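Local coordinates for putative type VI secretion protein (Escherichia coli, PDB 6SKI) that acts as a phospholipase effector toxin of the type VI secretion system, bound by the VgrG spike that probably carries it to target cells, at residues K73-C78 against W492-D497; R350-A355 against L377-R382. All blocks are in the same frame, centred on the assembly; numbering follows the deposited sequence.

Contact 1 of 2, residues K73-C78 against W492-D497; sequences KDAQSC and WNIESD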
loop_
_atom_site.group_PDB
_atom_site.type_symbol
_atom_site.label_atom_id
_atom_site.label_comp_id
_atom_site.label_asym_id
_atom_site.label_seq_id
_atom_site.Cartn_x
_atom_site.Cartn_y
_atom_site.Cartn_z
ATOM N N LYS A 73 12.618 -12.119 -31.167
ATOM C CA LYS A 73 13.761 -13.025 -31.157
ATOM C C LYS A 73 14.777 -12.600 -30.105
ATOM O O LYS A 73 15.271 -13.433 -29.335
ATOM C CB LYS A 73 14.405 -13.066 -32.541
ATOM C CG LYS A 73 14.166 -14.346 -33.313
ATOM C CD LYS A 73 15.210 -14.528 -34.407
ATOM C CE LYS A 73 16.626 -14.355 -33.872
ATOM N NZ LYS A 73 16.903 -15.225 -32.696
ATOM N N ASP A 74 15.077 -11.303 -30.045
ATOM C CA ASP A 74 16.005 -10.800 -29.039
ATOM C C ASP A 74 15.429 -10.938 -27.637
ATOM O O ASP A 74 16.169 -11.173 -26.680
ATOM C CB ASP A 74 16.360 -9.346 -29.336
ATOM C CG ASP A 74 17.481 -9.216 -30.346
ATOM O OD1 ASP A 74 18.081 -10.249 -30.709
ATOM O OD2 ASP A 74 17.763 -8.080 -30.779
ATOM N N ALA A 75 14.113 -10.798 -27.495
ATOM C CA ALA A 75 13.497 -10.967 -26.184
ATOM C C ALA A 75 13.580 -12.414 -25.715
ATOM O O ALA A 75 13.868 -12.681 -24.540
ATOM C CB ALA A 75 12.049 -10.492 -26.229
ATOM N N GLN A 76 13.344 -13.367 -26.619
ATOM C CA GLN A 76 13.497 -14.764 -26.238
ATOM C C GLN A 76 14.955 -15.099 -25.960
ATOM O O GLN A 76 15.244 -15.922 -25.084
ATOM C CB GLN A 76 12.932 -15.675 -27.324
ATOM C CG GLN A 76 13.058 -17.147 -26.999
ATOM C CD GLN A 76 12.116 -17.570 -25.895
ATOM O OE1 GLN A 76 12.544 -18.044 -24.845
ATOM N NE2 GLN A 76 10.823 -17.402 -26.128
ATOM N N SER A 77 15.884 -14.447 -26.658
ATOM C CA SER A 77 17.292 -14.638 -26.346
ATOM C C SER A 77 17.650 -14.055 -24.988
ATOM O O SER A 77 18.485 -14.623 -24.282
ATOM C CB SER A 77 18.167 -14.017 -27.434
ATOM O OG SER A 77 17.790 -14.474 -28.718
ATOM N N CYS A 78 17.027 -12.941 -24.601
ATOM C CA CYS A 78 17.230 -12.399 -23.261
ATOM C C CYS A 78 16.720 -13.363 -22.201
ATOM O O CYS A 78 17.384 -13.588 -21.179
ATOM C CB CYS A 78 16.522 -11.051 -23.124
ATOM S SG CYS A 78 17.251 -9.688 -24.047
ATOM N N TRP A 492 17.153 -5.506 -15.473
ATOM C CA TRP A 492 16.739 -5.715 -16.852
ATOM C C TRP A 492 16.379 -7.173 -17.094
ATOM O O TRP A 492 16.518 -7.680 -18.206
ATOM C CB TRP A 492 17.833 -5.258 -17.813
ATOM C CG TRP A 492 17.844 -3.781 -18.018
ATOM C CD1 TRP A 492 18.657 -2.878 -17.406
ATOM C CD2 TRP A 492 17.004 -3.031 -18.897
ATOM N NE1 TRP A 492 18.378 -1.612 -17.849
ATOM C CE2 TRP A 492 17.364 -1.679 -18.766
ATOM C CE3 TRP A 492 15.979 -3.372 -19.784
ATOM C CZ2 TRP A 492 16.738 -0.669 -19.485
ATOM C CZ3 TRP A 492 15.363 -2.369 -20.497
ATOM C CH2 TRP A 492 15.743 -1.035 -20.344
ATOM N N ASN A 493 15.909 -7.855 -16.054
ATOM C CA ASN A 493 15.411 -9.210 -16.215
ATOM C C ASN A 493 14.094 -9.178 -16.971
ATOM O O ASN A 493 13.223 -8.349 -16.695
ATOM C CB ASN A 493 15.213 -9.875 -14.856
ATOM C CG ASN A 493 16.514 -10.196 -14.170
ATOM O OD1 ASN A 493 16.531 -10.735 -13.068
ATOM N ND2 ASN A 493 17.616 -9.878 -14.823
ATOM N N ILE A 494 13.944 -10.085 -17.919
ATOM C CA ILE A 494 12.771 -10.114 -18.779
ATOM C C ILE A 494 11.784 -11.129 -18.225
ATOM O O ILE A 494 12.174 -12.158 -17.657
ATOM C CB ILE A 494 13.154 -10.427 -20.239
ATOM C CG1 ILE A 494 12.203 -9.725 -21.204
ATOM C CG2 ILE A 494 13.155 -11.917 -20.510
ATOM C CD1 ILE A 494 12.648 -9.787 -22.635
ATOM N N GLU A 495 10.504 -10.812 -18.346
ATOM C CA GLU A 495 9.417 -11.707 -18.004
ATOM C C GLU A 495 8.511 -11.839 -19.217
ATOM O O GLU A 495 8.567 -11.036 -20.150
ATOM C CB GLU A 495 8.631 -11.191 -16.794
ATOM C CG GLU A 495 9.413 -11.220 -15.497
ATOM C CD GLU A 495 8.532 -11.049 -14.279
ATOM O OE1 GLU A 495 7.303 -10.906 -14.443
ATOM O OE2 GLU A 495 9.071 -11.054 -13.153
ATOM N N SER A 496 7.672 -12.865 -19.206
ATOM C CA SER A 496 6.782 -13.122 -20.323
ATOM C C SER A 496 5.389 -13.453 -19.816
ATOM O O SER A 496 5.202 -13.925 -18.692
ATOM C CB SER A 496 7.301 -14.261 -21.204
ATOM O OG SER A 496 7.299 -15.487 -20.496
ATOM N N ASP A 497 4.410 -13.184 -20.670
ATOM C CA ASP A 497 3.034 -13.590 -20.437
ATOM C C ASP A 497 2.420 -14.024 -21.755
ATOM O O ASP A 497 2.780 -13.530 -22.823
ATOM C CB ASP A 497 2.202 -12.467 -19.812
ATOM C CG ASP A 497 1.077 -12.996 -18.947
ATOM O OD1 ASP A 497 1.368 -13.671 -17.938
ATOM O OD2 ASP A 497 -0.099 -12.746 -19.278
#
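Ile494 reaches from the lead-in to strand 495-497 onto the flank of helix 72-85, where it meets Ala75 and Cys78. The contact is small and entirely apolar in its side-chain part. The touching atom of Ile494 is CD1, the end of its longer branch. Ile494 CD1 lies 3.7 Å from Ala75 CB. Ile494 CD1 is also 4.1 Å from Cys78 CB. Ala75 and Cys78 are three positions apart, about one helical turn, and the methyl packs against both. CD1 is anti to CA (chi2 170°), which stretches this branch out toward the helix. The other branch, CG2, lies farther back. The sulfur of Cys78 turns beside its own backbone N (chi1 -70°), and CB rather than SG makes the approach to the isoleucine.

The helix backbone also takes part. Ala75 O is 3.7 Å from Ile494 CD1, a van der Waals contact of a carbonyl oxygen with a methyl.

No hydrogen bond spans the two segments. Within the helix, Lys73 O accepts from Ser77 N at 2.9 Å and from Ser77 OG at 2.8 Å. The two donors come from opposite faces of the carbonyl plane, with OG above that plane and 36° out of it. Ser77 thus ties its hydroxyl back to the preceding turn.

Around the pair, Phe522 of strand 521-523 touches both Ala75 and Ile494. Phe337 of strand 328-341 packs on Cys78. Strand 495-497 is held by backbone bonds of Glu495 to Val523 and of Asp497 to Ala521.

All three touching residues are buried, and no charge pairs across the segments. The chemistry is that of a local hydrophobic joint between the helix and the two-stranded sheet, consistent with packing and the burial of apolar surface.

Contact 2 of 2, residues R350-A355 against L377-R382; sequences RVYRKA and LTTKIR
Tyr352, Thr379 and Ile381 bury the most surface here, and the tyrosine ring joins the helix to both strand residues. Helix 350-355 and strand 377-382 run nearly antiparallel, at 166°, with their axes 9.0 Å apart at closest approach.

Tyr352 leaves the helix with CG anti to the backbone N (chi1 -176°). This carries the ring over to the strand, although the side chain does not start out pointing at it. Ring atoms CD1 and CE1 do the touching. Tyr352 CD1 and Ile381 CD1 are 3.5 Å apart, an apolar contact. The methyl approaches the ring at a slant, with Ile381 CG1 somewhat farther from Tyr352 CD1.

Thr379 has a side chain that starts toward the helix. Its hydroxyl sits between its backbone N and carbonyl carbon (chi1 86°), a torsion that turns OG1 to the ring. Thr379 OG1 lies 3.1 Å from Tyr352 CE1, a carbon. The two hydroxyls are 3.9 Å apart, Tyr352 OH to Thr379 OG1. The two side chains cross at roughly a right angle.

Beyond the ring contact, one turn farther along the helix, Thr379 also packs on Ala355. Their CB atoms, Ala355 CB and Thr379 CB, are 4.3 Å apart. The backbones come close at this point, with Ala355 CA and Thr379 CA 6.2 Å apart, consistent with the small alanine side chain.

Helix 350-362 packs on one face of the sheet made by strands 328-341, 398-409 and 376-386. Val351 carries the packing on to Val401 and Ala403 of the central strand. Helix 72-85 covers the other face, where Lys380 and Arg382 meet Phe81. Strands 328-341 and 376-386 run parallel with 398-409 between them, a split beta-alpha-beta arrangement.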
loop_
_atom_site.group_PDB
_atom_site.type_symbol
_atom_site.label_atom_id
_atom_site.label_comp_id
_atom_site.label_asym_id
_atom_site.label_seq_id
_atom_site.Cartn_x
_atom_site.Cartn_y
_atom_site.Cartn_z
ATOM N N ARG A 350 30.584 -5.709 -30.538
ATOM C CA ARG A 350 29.914 -4.465 -30.173
ATOM C C ARG A 350 29.114 -4.626 -28.889
ATOM O O ARG A 350 29.092 -3.723 -28.044
ATOM C CB ARG A 350 29.000 -4.007 -31.309
ATOM C CG ARG A 350 28.306 -2.684 -31.044
ATOM C CD ARG A 350 27.146 -2.461 -31.998
ATOM N NE ARG A 350 26.211 -3.582 -32.008
ATOM C CZ ARG A 350 25.201 -3.717 -31.155
ATOM N NH1 ARG A 350 24.997 -2.802 -30.217
ATOM N NH2 ARG A 350 24.396 -4.767 -31.235
ATOM N N VAL A 351 28.449 -5.770 -28.722
ATOM C CA VAL A 351 27.626 -5.978 -27.536
ATOM C C VAL A 351 28.496 -6.054 -26.287
ATOM O O VAL A 351 28.122 -5.546 -25.224
ATOM C CB VAL A 351 26.738 -7.227 -27.704
ATOM C CG1 VAL A 351 25.830 -7.059 -28.904
ATOM C CG2 VAL A 351 27.571 -8.480 -27.845
ATOM N N TYR A 352 29.677 -6.670 -26.394
ATOM C CA TYR A 352 30.581 -6.712 -25.250
ATOM C C TYR A 352 31.091 -5.326 -24.895
ATOM O O TYR A 352 31.207 -4.985 -23.714
ATOM C CB TYR A 352 31.756 -7.644 -25.523
ATOM C CG TYR A 352 32.659 -7.793 -24.322
ATOM C CD1 TYR A 352 32.297 -8.602 -23.258
ATOM C CD2 TYR A 352 33.859 -7.104 -24.239
ATOM C CE1 TYR A 352 33.110 -8.735 -22.157
ATOM C CE2 TYR A 352 34.679 -7.230 -23.138
ATOM C CZ TYR A 352 34.299 -8.049 -22.101
ATOM O OH TYR A 352 35.106 -8.184 -20.996
ATOM N N ARG A 353 31.412 -4.515 -25.901
ATOM C CA ARG A 353 31.886 -3.165 -25.632
ATOM C C ARG A 353 30.794 -2.328 -24.983
ATOM O O ARG A 353 31.061 -1.559 -24.052
ATOM C CB ARG A 353 32.366 -2.524 -26.932
ATOM C CG ARG A 353 33.691 -3.072 -27.420
ATOM C CD ARG A 353 34.195 -2.311 -28.630
ATOM N NE ARG A 353 34.930 -3.189 -29.534
ATOM C CZ ARG A 353 34.420 -3.712 -30.642
ATOM N NH1 ARG A 353 33.169 -3.445 -30.986
ATOM N NH2 ARG A 353 35.159 -4.503 -31.407
ATOM N N LYS A 354 29.552 -2.498 -25.435
ATOM C CA LYS A 354 28.437 -1.786 -24.825
ATOM C C LYS A 354 28.227 -2.230 -23.384
ATOM O O LYS A 354 28.021 -1.400 -22.492
ATOM C CB LYS A 354 27.170 -2.007 -25.648
ATOM C CG LYS A 354 25.931 -1.355 -25.070
ATOM C CD LYS A 354 26.099 0.148 -24.971
ATOM C CE LYS A 354 24.761 0.834 -24.768
ATOM N NZ LYS A 354 23.713 0.260 -25.654
ATOM N N ALA A 355 28.283 -3.539 -23.137
ATOM C CA ALA A 355 28.090 -4.041 -21.783
ATOM C C ALA A 355 29.202 -3.573 -20.855
ATOM O O ALA A 355 28.949 -3.246 -19.692
ATOM C CB ALA A 355 28.003 -5.566 -21.795
ATOM N N LEU A 377 29.759 -7.603 -9.693
ATOM C CA LEU A 377 29.283 -7.001 -10.932
ATOM C C LEU A 377 30.192 -7.444 -12.070
ATOM O O LEU A 377 31.407 -7.223 -12.024
ATOM C CB LEU A 377 29.258 -5.478 -10.820
ATOM C CG LEU A 377 28.541 -4.724 -11.934
ATOM C CD1 LEU A 377 27.062 -5.036 -11.911
ATOM C CD2 LEU A 377 28.775 -3.235 -11.799
ATOM N N THR A 378 29.604 -8.063 -13.090
ATOM C CA THR A 378 30.357 -8.668 -14.174
ATOM C C THR A 378 29.643 -8.343 -15.478
ATOM O O THR A 378 28.499 -7.899 -15.475
ATOM C CB THR A 378 30.477 -10.187 -13.958
ATOM O OG1 THR A 378 31.010 -10.435 -12.652
ATOM C CG2 THR A 378 31.411 -10.829 -14.970
ATOM N N THR A 379 30.337 -8.520 -16.598
ATOM C CA THR A 379 29.693 -8.580 -17.903
ATOM C C THR A 379 29.615 -10.041 -18.317
ATOM O O THR A 379 30.641 -10.721 -18.411
ATOM C CB THR A 379 30.442 -7.768 -18.958
ATOM O OG1 THR A 379 31.473 -8.577 -19.533
ATOM C CG2 THR A 379 31.048 -6.526 -18.358
ATOM N N LYS A 380 28.401 -10.517 -18.555
ATOM C CA LYS A 380 28.158 -11.904 -18.910
ATOM C C LYS A 380 27.941 -12.014 -20.409
ATOM O O LYS A 380 27.207 -11.209 -21.001
ATOM C CB LYS A 380 26.956 -12.459 -18.149
ATOM C CG LYS A 380 27.212 -12.617 -16.668
ATOM C CD LYS A 380 27.446 -14.059 -16.294
ATOM C CE LYS A 380 27.793 -14.189 -14.828
ATOM N NZ LYS A 380 28.929 -15.122 -14.610
ATOM N N ILE A 381 28.591 -13.007 -21.011
ATOM C CA ILE A 381 28.572 -13.235 -22.449
ATOM C C ILE A 381 27.869 -14.556 -22.721
ATOM O O ILE A 381 28.138 -15.562 -22.056
ATOM C CB ILE A 381 29.993 -13.253 -23.037
ATOM C CG1 ILE A 381 30.784 -12.034 -22.577
ATOM C CG2 ILE A 381 29.936 -13.297 -24.550
ATOM C CD1 ILE A 381 32.217 -12.052 -23.038
ATOM N N ARG A 382 26.968 -14.545 -23.693
ATOM C CA ARG A 382 26.326 -15.734 -24.223
ATOM C C ARG A 382 26.753 -15.889 -25.674
ATOM O O ARG A 382 26.757 -14.913 -26.424
ATOM C CB ARG A 382 24.806 -15.613 -24.130
ATOM C CG ARG A 382 24.044 -16.865 -24.476
ATOM C CD ARG A 382 22.605 -16.732 -24.038
ATOM N NE ARG A 382 21.731 -17.696 -24.696
ATOM C CZ ARG A 382 21.025 -17.430 -25.787
ATOM N NH1 ARG A 382 21.097 -16.232 -26.346
ATOM N NH2 ARG A 382 20.249 -18.361 -26.321
#

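Overall arrangement
From the N terminus, after strands 4-9 and 22-43 and helix 53-58, the chain enters helix 72-85, which carries one half of contact 1. Much later, after strand 328-341, contact 2 closes a short loop, with 21 residues between helix segment 350-355 and strand segment 377-382. Only then does 492-497 return to complete contact 1, after a span of 413 residues. Contact 2 therefore nests within contact 1, and the two do not cross. Their centres are about 17 Å apart. Helix 72-85 links them: it packs against the two-stranded sheet and the three-stranded sheet, and Ser77 O lies 3.7 Å from Arg382 NH1.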